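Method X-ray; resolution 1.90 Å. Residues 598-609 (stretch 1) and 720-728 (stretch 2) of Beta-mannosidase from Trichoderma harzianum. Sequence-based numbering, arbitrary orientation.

Stretch 1, residues 598-609: ISMPSIQTWQQA
Stretch 2 720-728: LEYDGRWKV

Residues 598-602 run extended (Ser-599 phi/psi -151/160) into a helix that begins at Ile-603; against it packs an irregular segment with a type I turn from Glu-721 to Gly-724, closed by Gly-724 N to Glu-721 O (2.7 Å) and flanked by Glu-721 N to Arg-725 O (3.0 Å). Gly-724 (109/-9) adopts angles that call for glycine. Pro-601 and Glu-721 set the register, CA to CA 6.6 Å. Ser-602 (p) caps the helix, its OG accepting from Thr-605 N (2.9 Å) while donating to Glu-721 OE1 (2.8 Å). The Glu-721 (m, t) carboxylate thus gathers donors at the helix start: OE2 accepts from Ser-602 N (2.9 Å), OE1 takes a weak bond from the same N (3.3 Å) and a very short one from Thr-605 OG1 (2.4 Å; Thr-605 m). Lys-727 (m, t, t, t) extends so that its ammonium meets two neutral oxygens of one residue, NZ donating to Ser-599 O (3.0 Å) and Ser-599 OG (2.9 Å; Ser-599 p). Gln-608 (m, t) gives NE2 to Asp-723 OD2 (2.9 Å), while Asp-723 (p) OD1 accepts from Arg-725 N (2.9 Å). Arg-725 (t, t, m) lays one guanidinium face under Gln-604 CG, 3.8 Å from NH2. Water 1 donates to Thr-605 OG1 (2.8 Å) and Asp-723 OD2 (3.0 Å) and accepts from Arg-725 NE (3.0 Å); water 2 donates to Gln-608 OE1 (2.7 Å) and Thr-605 OG1 (3.1 Å).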

# COMPACT_ATOMS: atom_id res chain seq x y z
N ILE A 598 7.15 -8.36 23.08
CA ILE A 598 6.60 -8.11 21.70
C ILE A 598 7.43 -8.62 20.55
O ILE A 598 8.66 -8.81 20.72
CB ILE A 598 6.27 -6.63 21.48
CG1 ILE A 598 7.55 -5.80 21.45
CG2 ILE A 598 5.33 -6.12 22.56
CD1 ILE A 598 7.40 -4.40 20.88
N SER A 599 6.88 -8.82 19.32
CA SER A 599 7.77 -9.14 18.27
C SER A 599 7.06 -8.58 17.00
O SER A 599 5.86 -8.33 17.06
CB SER A 599 7.91 -10.66 18.18
OG SER A 599 6.67 -11.30 17.72
N MET A 600 7.84 -8.36 15.95
CA MET A 600 7.31 -7.86 14.68
C MET A 600 6.43 -8.88 14.06
O MET A 600 6.67 -10.07 14.19
CB MET A 600 8.47 -7.64 13.70
CG MET A 600 9.35 -6.44 13.83
SD MET A 600 8.46 -4.93 13.80
CE MET A 600 9.71 -3.70 13.59
N PRO A 601 5.44 -8.45 13.24
CA PRO A 601 4.80 -9.47 12.47
C PRO A 601 5.57 -9.77 11.17
O PRO A 601 6.51 -9.04 10.79
CB PRO A 601 3.46 -8.80 12.09
CG PRO A 601 3.76 -7.36 11.99
CD PRO A 601 4.76 -7.14 13.13
N SER A 602 5.12 -10.79 10.44
CA SER A 602 5.72 -11.13 9.15
C SER A 602 5.70 -9.93 8.21
O SER A 602 4.85 -9.05 8.34
CB SER A 602 4.92 -12.29 8.51
OG SER A 602 3.63 -11.81 8.19
N ILE A 603 6.64 -9.90 7.27
CA ILE A 603 6.59 -8.89 6.22
C ILE A 603 5.29 -9.02 5.39
O ILE A 603 4.80 -8.01 4.87
CB ILE A 603 7.85 -8.88 5.31
CG1 ILE A 603 7.77 -7.75 4.28
CG2 ILE A 603 8.07 -10.23 4.61
CD1 ILE A 603 9.04 -7.51 3.51
N GLN A 604 4.73 -10.23 5.27
CA GLN A 604 3.50 -10.38 4.42
C GLN A 604 2.36 -9.68 5.17
O GLN A 604 1.48 -9.09 4.57
CB GLN A 604 3.12 -11.84 4.15
CG GLN A 604 4.14 -12.64 3.32
CD GLN A 604 5.36 -13.11 4.09
OE1 GLN A 604 5.44 -13.01 5.29
NE2 GLN A 604 6.32 -13.66 3.38
N THR A 605 2.40 -9.76 6.52
CA THR A 605 1.39 -9.07 7.32
C THR A 605 1.60 -7.53 7.18
O THR A 605 0.66 -6.81 6.73
CB THR A 605 1.35 -9.57 8.78
OG1 THR A 605 0.71 -10.89 8.88
CG2 THR A 605 0.60 -8.63 9.61
N TRP A 606 2.83 -7.03 7.44
CA TRP A 606 3.13 -5.60 7.23
C TRP A 606 2.61 -5.15 5.87
O TRP A 606 2.03 -4.06 5.74
CB TRP A 606 4.59 -5.35 7.20
CG TRP A 606 5.13 -5.23 8.61
CD1 TRP A 606 6.00 -6.04 9.21
CD2 TRP A 606 4.76 -4.24 9.56
NE1 TRP A 606 6.27 -5.60 10.53
CE2 TRP A 606 5.50 -4.49 10.75
CE3 TRP A 606 3.90 -3.15 9.53
CZ2 TRP A 606 5.38 -3.68 11.87
CZ3 TRP A 606 3.78 -2.35 10.63
CH2 TRP A 606 4.53 -2.61 11.80
N GLN A 607 2.90 -5.95 4.87
CA GLN A 607 2.57 -5.58 3.50
C GLN A 607 1.08 -5.31 3.26
O GLN A 607 0.67 -4.69 2.25
CB GLN A 607 3.08 -6.65 2.54
CG GLN A 607 4.56 -6.53 2.24
CD GLN A 607 5.08 -7.69 1.41
OE1 GLN A 607 4.71 -8.86 1.60
NE2 GLN A 607 5.90 -7.36 0.49
N GLN A 608 0.25 -5.79 4.18
CA GLN A 608 -1.19 -5.58 4.08
C GLN A 608 -1.57 -4.13 4.38
O GLN A 608 -2.56 -3.66 3.89
CB GLN A 608 -1.93 -6.50 5.07
CG GLN A 608 -1.74 -7.98 4.79
CD GLN A 608 -2.29 -8.87 5.89
OE1 GLN A 608 -2.89 -8.41 6.87
NE2 GLN A 608 -2.09 -10.16 5.72
N ALA A 609 -0.82 -3.47 5.28
CA ALA A 609 -1.25 -2.23 5.92
C ALA A 609 -0.39 -1.03 5.61
O ALA A 609 -0.85 0.08 5.75
CB ALA A 609 -1.30 -2.44 7.45
N LEU A 720 -0.47 -14.92 16.98
CA LEU A 720 -1.26 -15.00 15.71
C LEU A 720 -1.50 -13.59 15.23
O LEU A 720 -2.04 -12.77 15.96
CB LEU A 720 -2.58 -15.69 15.94
CG LEU A 720 -2.61 -17.06 16.65
CD1 LEU A 720 -4.05 -17.50 16.82
CD2 LEU A 720 -1.80 -18.13 15.97
N GLU A 721 -1.15 -13.35 13.98
CA GLU A 721 -1.18 -12.03 13.38
C GLU A 721 -2.63 -11.79 12.90
O GLU A 721 -3.48 -12.70 12.96
CB GLU A 721 -0.08 -11.93 12.27
CG GLU A 721 1.36 -12.14 12.78
CD GLU A 721 2.40 -12.32 11.66
OE1 GLU A 721 2.07 -12.10 10.47
OE2 GLU A 721 3.57 -12.64 11.96
N TYR A 722 -2.91 -10.55 12.51
CA TYR A 722 -4.24 -10.07 12.28
C TYR A 722 -5.05 -11.02 11.42
O TYR A 722 -6.24 -11.28 11.71
CB TYR A 722 -4.23 -8.64 11.71
CG TYR A 722 -5.59 -8.07 11.32
CD1 TYR A 722 -6.59 -7.76 12.27
CD2 TYR A 722 -5.88 -7.83 9.98
CE1 TYR A 722 -7.81 -7.25 11.87
CE2 TYR A 722 -7.10 -7.33 9.59
CZ TYR A 722 -8.07 -7.01 10.54
OH TYR A 722 -9.28 -6.48 10.10
N ASP A 723 -4.40 -11.59 10.41
CA ASP A 723 -5.15 -12.37 9.39
C ASP A 723 -5.15 -13.84 9.81
O ASP A 723 -5.71 -14.69 9.15
CB ASP A 723 -4.58 -12.15 8.01
CG ASP A 723 -3.25 -12.87 7.74
OD1 ASP A 723 -2.50 -13.36 8.64
OD2 ASP A 723 -2.93 -12.84 6.53
N GLY A 724 -4.45 -14.11 10.91
CA GLY A 724 -4.35 -15.46 11.42
C GLY A 724 -2.99 -16.13 11.28
O GLY A 724 -2.82 -17.19 11.85
N ARG A 725 -2.04 -15.51 10.55
CA ARG A 725 -0.76 -16.14 10.22
C ARG A 725 -0.05 -16.39 11.53
O ARG A 725 -0.02 -15.53 12.34
CB ARG A 725 0.14 -15.17 9.42
CG ARG A 725 1.53 -15.75 9.10
CD ARG A 725 2.43 -14.84 8.30
NE ARG A 725 1.99 -14.80 6.91
CZ ARG A 725 2.45 -15.57 5.91
NH1 ARG A 725 3.41 -16.46 6.10
NH2 ARG A 725 1.92 -15.43 4.67
N TRP A 726 0.55 -17.55 11.64
CA TRP A 726 1.38 -17.95 12.78
C TRP A 726 2.77 -17.29 12.75
O TRP A 726 3.50 -17.40 11.78
CB TRP A 726 1.52 -19.45 12.77
CG TRP A 726 0.31 -20.17 13.19
CD1 TRP A 726 -0.96 -19.81 12.97
CD2 TRP A 726 0.25 -21.37 13.96
NE1 TRP A 726 -1.83 -20.72 13.51
CE2 TRP A 726 -1.11 -21.69 14.13
CE3 TRP A 726 1.21 -22.24 14.47
CZ2 TRP A 726 -1.54 -22.80 14.83
CZ3 TRP A 726 0.79 -23.36 15.15
CH2 TRP A 726 -0.58 -23.61 15.36
N LYS A 727 3.14 -16.67 13.86
CA LYS A 727 4.51 -16.34 14.15
C LYS A 727 5.24 -17.63 14.47
O LYS A 727 4.66 -18.72 14.36
CB LYS A 727 4.61 -15.38 15.35
CG LYS A 727 3.94 -14.03 15.14
CD LYS A 727 4.43 -12.99 16.15
CE LYS A 727 3.66 -11.68 15.99
NZ LYS A 727 3.91 -10.61 17.01
N VAL A 728 6.51 -17.50 14.86
CA VAL A 728 7.29 -18.60 15.37
C VAL A 728 6.69 -19.08 16.71
O VAL A 728 6.68 -20.28 16.95
CB VAL A 728 8.78 -18.26 15.55
CG1 VAL A 728 9.57 -19.41 16.13
CG2 VAL A 728 9.39 -17.88 14.22
O HOH W 1 0.01 -12.54 6.78
O HOH W 2 -2.26 -10.00 8.98